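Glycerol dehydratase (Clostridium butyricum, PDB 1R9D) dehydrates glycerol without vitamin B12, probably by means of a glycyl radical of the kind used by relatives of pyruvate formate-lyase. Local coordinates at residues A[547-552]-A[638-643]; A[557-562]-A[653-658]; A[602-607]-A[676-681]; A[759-764]-A[777-782]. All coordinates share one frame; numbering follows the deposited sequence.

How the contacts relate
Contacts 1 and 4 are buried and lie toward the middle of the molecule, where Ser642 O of the first packs against Ala762 CB of the second. Contact 1 joins strand 543-551 to the loop 638-643 through a backbone bridge and an amide-ring stack; contact 4 joins the turn carrying the predicted glycyl-radical site to helix 773-781 by apolar contacts and one arginine. Contacts 2 and 3 sit farther out, with centres 28 to 29 Å from the chain's centre; contact 2 is still buried, contact 3 partly exposed. Both use water-bridged polar groups, and Asp558 OD1 probably bonds to Phe602 N between them. Strand 543-551 runs on into helix 553-569, which carries contact 2.

Contact 1 (A[547-552]-A[638-643]); sequences GPQGVG and GLYPSS
At the inner strand 543-551, Gln549 meets Gly638 and Tyr640 of the loop that follows strand 634-635, beside the bound glycerol. A single beta bridge ties the backbones: Gly638 N donates to Pro548 O at 3.2 Å, and Gly550 N donates to Gly638 O at 2.9 Å. Just beyond it, Leu639 CA leans on Gly550 O in a CA-H...O contact of 3.6 Å.

The side-chain part is a flat stack. Gln549 bends at its second torsion (chi2 41°), and its amide comes over the CE2-CZ side of the Tyr640 ring, NE2 toward the hydroxyl, with the two planes only 3° apart. Gln549 CG sits over the ring centre as a CH-pi contact, 3.3 Å from the centroid. This strand, paired with 442-443 and 449-452, belongs to the sheet framework around the substrate pocket, consistent with the barrel of glycyl-radical enzymes, and the Tyr640 side chain comes within about 3 Å of the glycerol.

Both ends of the amide are held, which fixes its rotation. Gln549 NE2 donates to Gly547 O at 2.9 Å, from above the carbonyl plane, and also bonds to Asp447. Gln549 OE1 is hydrogen-bonded to Asn697 ND2, and rests 3.2 Å from Gly638 CA, tight against the glycine. Tyr640 OH is bonded to His446 O, which anchors the far end of the ring. Farther along the strand, Val551 CG1 touches Pro641 CB at 4.0 Å, the two side chains crossing at about a right angle, while Val551 also packs on Ile644 and Phe648 of helix 644-650.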
loop_
_atom_site.group_PDB
_atom_site.type_symbol
_atom_site.label_atom_id
_atom_site.label_comp_id
_atom_site.label_asym_id
_atom_site.label_seq_id
_atom_site.Cartn_x
_atom_site.Cartn_y
_atom_site.Cartn_z
ATOM N N GLY A 547 -2.287 10.392 20.576
ATOM C CA GLY A 547 -2.043 11.154 21.794
ATOM C C GLY A 547 -0.618 11.453 22.232
ATOM O O GLY A 547 0.060 10.585 22.787
ATOM N N PRO A 548 -0.140 12.684 21.992
ATOM C CA PRO A 548 1.205 13.148 22.351
ATOM C C PRO A 548 1.185 13.855 23.716
ATOM O O PRO A 548 0.238 14.578 24.034
ATOM C CB PRO A 548 1.551 14.075 21.197
ATOM C CG PRO A 548 0.222 14.751 20.941
ATOM C CD PRO A 548 -0.786 13.624 21.052
ATOM N N GLN A 549 2.239 13.648 24.507
ATOM C CA GLN A 549 2.344 14.192 25.869
ATOM C C GLN A 549 3.185 15.440 26.080
ATOM O O GLN A 549 4.289 15.558 25.546
ATOM C CB GLN A 549 2.911 13.118 26.805
ATOM C CG GLN A 549 1.923 12.089 27.289
ATOM C CD GLN A 549 0.979 11.650 26.200
ATOM O OE1 GLN A 549 -0.122 12.183 26.072
ATOM N NE2 GLN A 549 1.410 10.683 25.394
ATOM N N GLY A 550 2.660 16.357 26.891
ATOM C CA GLY A 550 3.400 17.558 27.228
ATOM C C GLY A 550 4.086 17.288 28.558
ATOM O O GLY A 550 3.468 16.749 29.482
ATOM N N VAL A 551 5.365 17.641 28.656
ATOM C CA VAL A 551 6.140 17.429 29.877
ATOM C C VAL A 551 6.733 18.746 30.370
ATOM O O VAL A 551 7.328 19.487 29.591
ATOM C CB VAL A 551 7.299 16.439 29.620
ATOM C CG1 VAL A 551 8.069 16.177 30.916
ATOM C CG2 VAL A 551 6.740 15.142 29.038
ATOM N N GLY A 552 6.548 19.035 31.659
ATOM C CA GLY A 552 7.091 20.249 32.251
ATOM C C GLY A 552 6.082 21.323 32.633
ATOM O O GLY A 552 6.417 22.510 32.649
ATOM N N GLY A 638 -2.097 14.954 26.144
ATOM C CA GLY A 638 -2.023 14.364 27.466
ATOM C C GLY A 638 -0.917 15.118 28.190
ATOM O O GLY A 638 -0.155 15.843 27.548
ATOM N N LEU A 639 -0.836 14.958 29.508
ATOM C CA LEU A 639 0.191 15.615 30.314
ATOM C C LEU A 639 0.732 14.630 31.354
ATOM O O LEU A 639 0.351 14.679 32.520
ATOM C CB LEU A 639 -0.395 16.856 31.015
ATOM C CG LEU A 639 -0.946 17.980 30.123
ATOM C CD1 LEU A 639 -1.742 18.950 30.976
ATOM C CD2 LEU A 639 0.193 18.700 29.401
ATOM N N TYR A 640 1.592 13.712 30.912
ATOM C CA TYR A 640 2.210 12.719 31.799
ATOM C C TYR A 640 3.633 12.480 31.291
ATOM O O TYR A 640 3.916 12.702 30.112
ATOM C CB TYR A 640 1.374 11.435 31.868
ATOM C CG TYR A 640 1.267 10.615 30.602
ATOM C CD1 TYR A 640 2.287 9.743 30.226
ATOM C CD2 TYR A 640 0.113 10.658 29.820
ATOM C CE1 TYR A 640 2.157 8.922 29.099
ATOM C CE2 TYR A 640 -0.029 9.847 28.695
ATOM C CZ TYR A 640 0.991 8.983 28.341
ATOM O OH TYR A 640 0.840 8.175 27.236
ATOM N N PRO A 641 4.542 11.997 32.158
ATOM C CA PRO A 641 5.895 11.826 31.636
ATOM C C PRO A 641 6.603 10.480 31.686
ATOM O O PRO A 641 7.734 10.387 31.208
ATOM C CB PRO A 641 6.662 12.813 32.485
ATOM C CG PRO A 641 6.104 12.457 33.870
ATOM C CD PRO A 641 4.592 12.177 33.621
ATOM N N SER A 642 5.982 9.461 32.262
ATOM C CA SER A 642 6.675 8.181 32.422
ATOM C C SER A 642 7.917 8.581 33.237
ATOM O O SER A 642 7.774 9.191 34.297
ATOM C CB SER A 642 7.080 7.590 31.072
ATOM O OG SER A 642 7.576 6.270 31.249
ATOM N N SER A 643 9.123 8.268 32.765
ATOM C CA SER A 643 10.325 8.668 33.503
ATOM C C SER A 643 11.155 9.683 32.713
ATOM O O SER A 643 12.281 10.005 33.097
ATOM C CB SER A 643 11.198 7.444 33.843
ATOM O OG SER A 643 11.687 6.779 32.682
#

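Contact 2 (A[557-562]-A[653-658]); sequences GDSLVA and GATPDG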
loop_
_atom_site.group_PDB
_atom_site.type_symbol
_atom_site.label_atom_id
_atom_site.label_comp_id
_atom_site.label_asym_id
_atom_site.label_seq_id
_atom_site.Cartn_x
_atom_site.Cartn_y
_atom_site.Cartn_z
ATOM N N GLY A 557 4.596 27.079 34.239
ATOM C CA GLY A 557 3.826 28.021 35.032
ATOM C C GLY A 557 4.737 28.903 35.868
ATOM O O GLY A 557 4.591 30.129 35.886
ATOM N N ASP A 558 5.685 28.277 36.560
ATOM C CA ASP A 558 6.626 29.008 37.403
ATOM C C ASP A 558 7.524 29.926 36.566
ATOM O O ASP A 558 7.850 31.036 36.989
ATOM C CB ASP A 558 7.474 28.027 38.228
ATOM C CG ASP A 558 6.636 27.192 39.198
ATOM O OD1 ASP A 558 5.534 27.642 39.583
ATOM O OD2 ASP A 558 7.078 26.088 39.594
ATOM N N SER A 559 7.921 29.471 35.379
ATOM C CA SER A 559 8.765 30.291 34.513
ATOM C C SER A 559 7.985 31.477 33.946
ATOM O O SER A 559 8.490 32.597 33.901
ATOM C CB SER A 559 9.329 29.469 33.349
ATOM O OG SER A 559 10.219 28.461 33.802
ATOM N N LEU A 560 6.756 31.233 33.505
ATOM C CA LEU A 560 5.948 32.310 32.940
ATOM C C LEU A 560 5.621 33.396 33.962
ATOM O O LEU A 560 5.705 34.582 33.650
ATOM C CB LEU A 560 4.653 31.754 32.335
ATOM C CG LEU A 560 4.823 30.925 31.055
ATOM C CD1 LEU A 560 3.462 30.418 30.573
ATOM C CD2 LEU A 560 5.478 31.770 29.985
ATOM N N VAL A 561 5.256 33.006 35.179
ATOM C CA VAL A 561 4.928 34.012 36.184
ATOM C C VAL A 561 6.169 34.793 36.609
ATOM O O VAL A 561 6.075 35.972 36.966
ATOM C CB VAL A 561 4.239 33.395 37.437
ATOM C CG1 VAL A 561 5.262 32.729 38.347
ATOM C CG2 VAL A 561 3.471 34.494 38.186
ATOM N N ALA A 562 7.330 34.148 36.559
ATOM C CA ALA A 562 8.570 34.821 36.932
ATOM C C ALA A 562 8.901 35.886 35.889
ATOM O O ALA A 562 9.278 37.008 36.229
ATOM C CB ALA A 562 9.709 33.816 37.043
ATOM N N GLY A 653 18.325 23.797 29.254
ATOM C CA GLY A 653 19.140 24.772 29.962
ATOM C C GLY A 653 18.417 25.363 31.160
ATOM O O GLY A 653 17.305 24.945 31.493
ATOM N N ALA A 654 19.045 26.335 31.816
ATOM C CA ALA A 654 18.437 26.986 32.971
ATOM C C ALA A 654 17.137 27.662 32.541
ATOM O O ALA A 654 17.045 28.199 31.437
ATOM C CB ALA A 654 19.398 28.021 33.556
ATOM N N THR A 655 16.135 27.635 33.415
ATOM C CA THR A 655 14.851 28.251 33.106
ATOM C C THR A 655 14.502 29.378 34.088
ATOM O O THR A 655 15.036 29.434 35.198
ATOM C CB THR A 655 13.735 27.177 33.071
ATOM O OG1 THR A 655 13.885 26.282 34.183
ATOM C CG2 THR A 655 13.816 26.381 31.768
ATOM N N PRO A 656 13.606 30.297 33.680
ATOM C CA PRO A 656 13.149 31.451 34.469
ATOM C C PRO A 656 12.586 31.178 35.861
ATOM O O PRO A 656 12.447 32.101 36.661
ATOM C CB PRO A 656 12.108 32.105 33.559
ATOM C CG PRO A 656 12.597 31.773 32.192
ATOM C CD PRO A 656 12.995 30.320 32.338
ATOM N N ASP A 657 12.243 29.929 36.154
ATOM C CA ASP A 657 11.708 29.601 37.473
ATOM C C ASP A 657 12.835 29.443 38.494
ATOM O O ASP A 657 12.582 29.233 39.681
ATOM C CB ASP A 657 10.865 28.317 37.412
ATOM C CG ASP A 657 11.631 27.129 36.846
ATOM O OD1 ASP A 657 12.739 27.334 36.306
ATOM O OD2 ASP A 657 11.113 25.991 36.931
ATOM N N GLY A 658 14.076 29.542 38.022
ATOM C CA GLY A 658 15.226 29.419 38.903
ATOM C C GLY A 658 15.900 28.058 38.857
ATOM O O GLY A 658 16.883 27.816 39.566
HETATM O O HOH W 1 9.415 25.108 39.015
#
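Asp558, Ser559 and Ala562 of helix 553-569 meet the type I beta turn from Thr655 to Gly658, which is packed against the helix. Ser559 and Asp657 make the nearest backbone approach, their CA atoms 4.2 Å apart.

The van der Waals contacts come first. Pro656 is laid across Ser559: its CB touches Ser559 CB at 3.8 Å, and its CD comes near Ser559 OG. One turn of helix later, the methyl of Ala562 presses on the turn's carbonyl, with CB 3.3 Å from Pro656 O. Nearer the start of the helix segment, Asp558 CB meets Asp657 CB at 3.5 Å, methylene to methylene. Pro656 also touches Val457 and Ile461 of helix 453-461.

The polar contacts run largely around the edges. Ser559 OG is hydrogen-bonded to Asn555 O one helical turn earlier, and Asp558 OD1 is bonded to Phe602 N. Inside the turn, Asp657 CG stands between its own backbone N and carbonyl carbon (chi1 56°), which places OD1 where Thr655 OG1 donates to it at 2.6 Å; Asp657 OD1 also accepts from Arg659 N. Asp558 OD2 and Asp657 OD2 stand 4.8 Å apart; a water bridging them, which would be expected to ease any repulsion between like charges, donates one hydrogen to Asp558 OD2 at 2.6 Å and the other to Asp657 OD2 at 2.8 Å.

Contact 3 (A[602-607]-A[676-681]); sequences FGNDID and DVSGPT
Gly603 and Asp676 bring the two loops closest, with CA atoms 4.9 Å apart, and Asn604 and Ser678 follow at 5.5 Å. Asn604 does the side-chain work. Its amide oxygen takes two hydrogen bonds from the opposite loop: Val677 N donates to Asn604 OD1 at 3.1 Å, in the carbonyl plane and on a lone pair, while Ser678 OG donates to Asn604 OD1 at 2.8 Å, tilted 19° from that plane. The other end of the amide is held too, since Asn604 ND2 donates to Cys675 O and Lys601 O, so the group bridges the two loops and its flip is settled. A water links the two backbones beside it, giving hydrogens to Gly603 O at 2.9 Å and Gly679 O and accepting from Ser678 N at 2.8 Å. Asp676 CB rests against Gly603 O at 3.6 Å, but its carboxylate turns elsewhere, to Thr783 and His785 near the C-terminus. Loop 602-607 leads into helix 607-624, Ile606 being its N-cap, while Gly679 is the N-cap of helix 680-687, whose Pro680 packs on strand 702-705 and helix 712-728.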
loop_
_atom_site.group_PDB
_atom_site.type_symbol
_atom_site.label_atom_id
_atom_site.label_comp_id
_atom_site.label_asym_id
_atom_site.label_seq_id
_atom_site.Cartn_x
_atom_site.Cartn_y
_atom_site.Cartn_z
ATOM N N PHE A 602 3.819 27.323 41.587
ATOM C CA PHE A 602 2.652 26.474 41.374
ATOM C C PHE A 602 2.538 25.434 42.491
ATOM O O PHE A 602 3.538 24.853 42.915
ATOM C CB PHE A 602 2.811 25.778 40.015
ATOM C CG PHE A 602 1.713 24.813 39.673
ATOM C CD1 PHE A 602 0.416 25.263 39.437
ATOM C CD2 PHE A 602 1.991 23.452 39.528
ATOM C CE1 PHE A 602 -0.589 24.377 39.055
ATOM C CE2 PHE A 602 0.989 22.552 39.145
ATOM C CZ PHE A 602 -0.303 23.019 38.907
ATOM N N GLY A 603 1.320 25.199 42.973
ATOM C CA GLY A 603 1.128 24.209 44.021
ATOM C C GLY A 603 0.875 24.758 45.412
ATOM O O GLY A 603 0.893 24.003 46.385
ATOM N N ASN A 604 0.634 26.063 45.508
ATOM C CA ASN A 604 0.375 26.718 46.792
ATOM C C ASN A 604 -0.964 27.452 46.801
ATOM O O ASN A 604 -1.225 28.287 47.676
ATOM C CB ASN A 604 1.502 27.703 47.104
ATOM C CG ASN A 604 2.818 27.004 47.355
ATOM O OD1 ASN A 604 3.015 26.390 48.404
ATOM N ND2 ASN A 604 3.722 27.075 46.384
ATOM N N ASP A 605 -1.803 27.132 45.823
ATOM C CA ASP A 605 -3.125 27.735 45.681
ATOM C C ASP A 605 -3.058 29.247 45.452
ATOM O O ASP A 605 -3.922 29.993 45.919
ATOM C CB ASP A 605 -3.985 27.423 46.916
ATOM C CG ASP A 605 -5.482 27.486 46.624
ATOM O OD1 ASP A 605 -5.867 27.726 45.457
ATOM O OD2 ASP A 605 -6.281 27.283 47.570
ATOM N N ILE A 606 -2.029 29.692 44.737
ATOM C CA ILE A 606 -1.848 31.110 44.411
ATOM C C ILE A 606 -2.325 31.285 42.970
ATOM O O ILE A 606 -1.667 30.816 42.040
ATOM C CB ILE A 606 -0.358 31.529 44.470
ATOM C CG1 ILE A 606 0.203 31.321 45.877
ATOM C CG2 ILE A 606 -0.208 32.990 44.052
ATOM C CD1 ILE A 606 1.690 31.633 45.982
ATOM N N ASP A 607 -3.456 31.963 42.779
ATOM C CA ASP A 607 -4.004 32.139 41.433
ATOM C C ASP A 607 -3.083 32.758 40.388
ATOM O O ASP A 607 -3.097 32.343 39.226
ATOM C CB ASP A 607 -5.298 32.957 41.475
ATOM C CG ASP A 607 -6.463 32.183 42.058
ATOM O OD1 ASP A 607 -6.466 30.936 41.970
ATOM O OD2 ASP A 607 -7.392 32.828 42.590
ATOM N N ASP A 676 5.853 23.143 46.666
ATOM C CA ASP A 676 4.567 23.085 47.343
ATOM C C ASP A 676 4.802 23.001 48.850
ATOM O O ASP A 676 4.971 21.922 49.416
ATOM C CB ASP A 676 3.730 21.896 46.821
ATOM C CG ASP A 676 4.540 20.609 46.658
ATOM O OD1 ASP A 676 5.773 20.671 46.446
ATOM O OD2 ASP A 676 3.926 19.522 46.712
ATOM N N VAL A 677 4.812 24.168 49.487
ATOM C CA VAL A 677 5.066 24.280 50.918
ATOM C C VAL A 677 3.842 24.693 51.732
ATOM O O VAL A 677 3.972 25.172 52.864
ATOM C CB VAL A 677 6.183 25.309 51.173
ATOM C CG1 VAL A 677 7.462 24.867 50.477
ATOM C CG2 VAL A 677 5.753 26.683 50.649
ATOM N N SER A 678 2.656 24.497 51.170
ATOM C CA SER A 678 1.432 24.879 51.861
ATOM C C SER A 678 0.517 23.704 52.192
ATOM O O SER A 678 -0.655 23.897 52.516
ATOM C CB SER A 678 0.673 25.909 51.018
ATOM O OG SER A 678 1.528 26.979 50.645
ATOM N N GLY A 679 1.051 22.488 52.125
ATOM C CA GLY A 679 0.237 21.321 52.425
ATOM C C GLY A 679 -0.315 20.645 51.178
ATOM O O GLY A 679 -0.375 21.260 50.116
ATOM N N PRO A 680 -0.736 19.375 51.278
ATOM C CA PRO A 680 -1.279 18.644 50.126
ATOM C C PRO A 680 -2.619 19.145 49.587
ATOM O O PRO A 680 -2.887 19.030 48.394
ATOM C CB PRO A 680 -1.352 17.207 50.638
ATOM C CG PRO A 680 -1.618 17.389 52.104
ATOM C CD PRO A 680 -0.667 18.505 52.467
ATOM N N THR A 681 -3.463 19.694 50.454
ATOM C CA THR A 681 -4.754 20.200 49.998
ATOM C C THR A 681 -4.530 21.400 49.084
ATOM O O THR A 681 -5.133 21.497 48.016
ATOM C CB THR A 681 -5.653 20.632 51.174
ATOM O OG1 THR A 681 -5.967 19.490 51.981
ATOM C CG2 THR A 681 -6.952 21.239 50.657
HETATM O O HOH W 2 1.577 23.095 49.064
#

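Contact 4 (A[759-764]-A[777-782]); sequences VRVAGY and NDIIAR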
loop_
_atom_site.group_PDB
_atom_site.type_symbol
_atom_site.label_atom_id
_atom_site.label_comp_id
_atom_site.label_asym_id
_atom_site.label_seq_id
_atom_site.Cartn_x
_atom_site.Cartn_y
_atom_site.Cartn_z
ATOM N N VAL A 759 8.309 0.900 44.258
ATOM C CA VAL A 759 8.072 2.335 44.375
ATOM C C VAL A 759 7.292 2.860 43.170
ATOM O O VAL A 759 7.372 2.310 42.072
ATOM C CB VAL A 759 9.400 3.120 44.467
ATOM C CG1 VAL A 759 10.183 2.973 43.176
ATOM C CG2 VAL A 759 9.124 4.584 44.748
ATOM N N ARG A 760 6.539 3.931 43.384
ATOM C CA ARG A 760 5.761 4.536 42.312
ATOM C C ARG A 760 6.634 5.537 41.562
ATOM O O ARG A 760 7.252 6.409 42.179
ATOM C CB ARG A 760 4.554 5.274 42.893
ATOM C CG ARG A 760 3.519 5.661 41.866
ATOM C CD ARG A 760 2.916 4.407 41.266
ATOM N NE ARG A 760 1.793 4.704 40.395
ATOM C CZ ARG A 760 1.049 3.780 39.799
ATOM N NH1 ARG A 760 1.314 2.491 39.979
ATOM N NH2 ARG A 760 0.035 4.146 39.033
ATOM N N VAL A 761 6.696 5.409 40.241
ATOM C CA VAL A 761 7.467 6.336 39.430
ATOM C C VAL A 761 6.477 7.394 38.924
ATOM O O VAL A 761 6.380 8.477 39.502
ATOM C CB VAL A 761 8.152 5.614 38.241
ATOM C CG1 VAL A 761 8.993 6.599 37.448
ATOM C CG2 VAL A 761 9.041 4.484 38.760
ATOM N N ALA A 762 5.728 7.076 37.871
ATOM C CA ALA A 762 4.734 8.007 37.330
ATOM C C ALA A 762 3.724 7.255 36.470
ATOM O O ALA A 762 3.957 7.033 35.285
ATOM C CB ALA A 762 5.422 9.098 36.506
ATOM N N GLY A 763 2.601 6.864 37.069
ATOM C CA GLY A 763 1.592 6.129 36.331
ATOM C C GLY A 763 1.872 4.637 36.374
ATOM O O GLY A 763 1.116 3.827 35.828
ATOM N N TYR A 764 2.968 4.275 37.034
ATOM C CA TYR A 764 3.357 2.876 37.164
ATOM C C TYR A 764 4.317 2.731 38.328
ATOM O O TYR A 764 4.972 3.694 38.727
ATOM C CB TYR A 764 4.043 2.376 35.886
ATOM C CG TYR A 764 5.440 2.926 35.623
ATOM C CD1 TYR A 764 6.577 2.121 35.787
ATOM C CD2 TYR A 764 5.624 4.226 35.161
ATOM C CE1 TYR A 764 7.855 2.605 35.481
ATOM C CE2 TYR A 764 6.895 4.718 34.859
ATOM C CZ TYR A 764 8.004 3.902 35.015
ATOM O OH TYR A 764 9.249 4.381 34.671
ATOM N N ASN A 777 16.942 9.096 42.327
ATOM C CA ASN A 777 17.156 10.378 42.992
ATOM C C ASN A 777 16.019 11.368 42.764
ATOM O O ASN A 777 15.704 12.160 43.646
ATOM C CB ASN A 777 18.478 11.006 42.541
ATOM C CG ASN A 777 19.687 10.237 43.047
ATOM O OD1 ASN A 777 19.594 9.494 44.024
ATOM N ND2 ASN A 777 20.829 10.425 42.394
ATOM N N ASP A 778 15.410 11.336 41.584
ATOM C CA ASP A 778 14.307 12.247 41.303
ATOM C C ASP A 778 13.139 11.910 42.229
ATOM O O ASP A 778 12.490 12.804 42.771
ATOM C CB ASP A 778 13.864 12.131 39.839
ATOM C CG ASP A 778 12.826 13.182 39.456
ATOM O OD1 ASP A 778 11.774 12.810 38.891
ATOM O OD2 ASP A 778 13.070 14.380 39.715
ATOM N N ILE A 779 12.883 10.617 42.422
ATOM C CA ILE A 779 11.791 10.183 43.291
ATOM C C ILE A 779 12.065 10.534 44.753
ATOM O O ILE A 779 11.175 10.987 45.471
ATOM C CB ILE A 779 11.550 8.661 43.164
ATOM C CG1 ILE A 779 11.031 8.345 41.755
ATOM C CG2 ILE A 779 10.566 8.189 44.226
ATOM C CD1 ILE A 779 10.910 6.853 41.453
ATOM N N ILE A 780 13.298 10.325 45.190
ATOM C CA ILE A 780 13.666 10.638 46.568
ATOM C C ILE A 780 13.550 12.145 46.832
ATOM O O ILE A 780 13.191 12.564 47.937
ATOM C CB ILE A 780 15.119 10.167 46.862
ATOM C CG1 ILE A 780 15.172 8.637 46.848
ATOM C CG2 ILE A 780 15.591 10.700 48.205
ATOM C CD1 ILE A 780 16.584 8.064 46.859
ATOM N N ALA A 781 13.835 12.950 45.811
ATOM C CA ALA A 781 13.798 14.407 45.941
ATOM C C ALA A 781 12.403 15.028 45.930
ATOM O O ALA A 781 12.247 16.216 46.223
ATOM C CB ALA A 781 14.655 15.045 44.853
ATOM N N ARG A 782 11.392 14.235 45.602
ATOM C CA ARG A 782 10.029 14.750 45.571
ATOM C C ARG A 782 9.589 15.239 46.943
ATOM O O ARG A 782 10.043 14.740 47.975
ATOM C CB ARG A 782 9.069 13.669 45.087
ATOM C CG ARG A 782 9.247 13.330 43.625
ATOM C CD ARG A 782 8.384 12.148 43.231
ATOM N NE ARG A 782 8.620 11.767 41.842
ATOM C CZ ARG A 782 8.073 10.709 41.256
ATOM N NH1 ARG A 782 7.253 9.922 41.941
ATOM N NH2 ARG A 782 8.346 10.441 39.985
#
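The turn after strand 758-760 faces the last part of helix 773-781, with Val761 and Ile779 nearest at 7.0 Å between CA atoms, a spacing that side chains fill. The turn closes on itself, Val761 N donating to Tyr764 O at 2.9 Å, and it carries Gly763, the predicted glycyl-radical site of this family; no radical is present in this model.

Ile779 is the apolar part. Its CG2 meets Val759 CG2 tip to tip at 3.9 Å, and its CD1 touches Val761 CG2 at 4.0 Å, the two side chains crossing at about a right angle.

Arg782, at the end of segment 777-782, is the polar part. Its chain is extended from CG to NE, which carries the guanidinium to Val761 O for an end-on, two-nitrogen grip on one atom. NH1 donates to that oxygen at 3.0 Å, in the carbonyl plane on a lone pair, and NH2 at 2.8 Å, 41° above the carbonyl plane. Ile779 CG1 covers one guanidinium face, and Asn702 ND2 adds a weak bond to the same oxygen.

A positively charged group gripping this carbonyl would be expected to polarise the peptide between Val761 and Ala762, drawing electron density toward the oxygen two residues before Gly763, and to tie the turn to the C-terminal end of the chain.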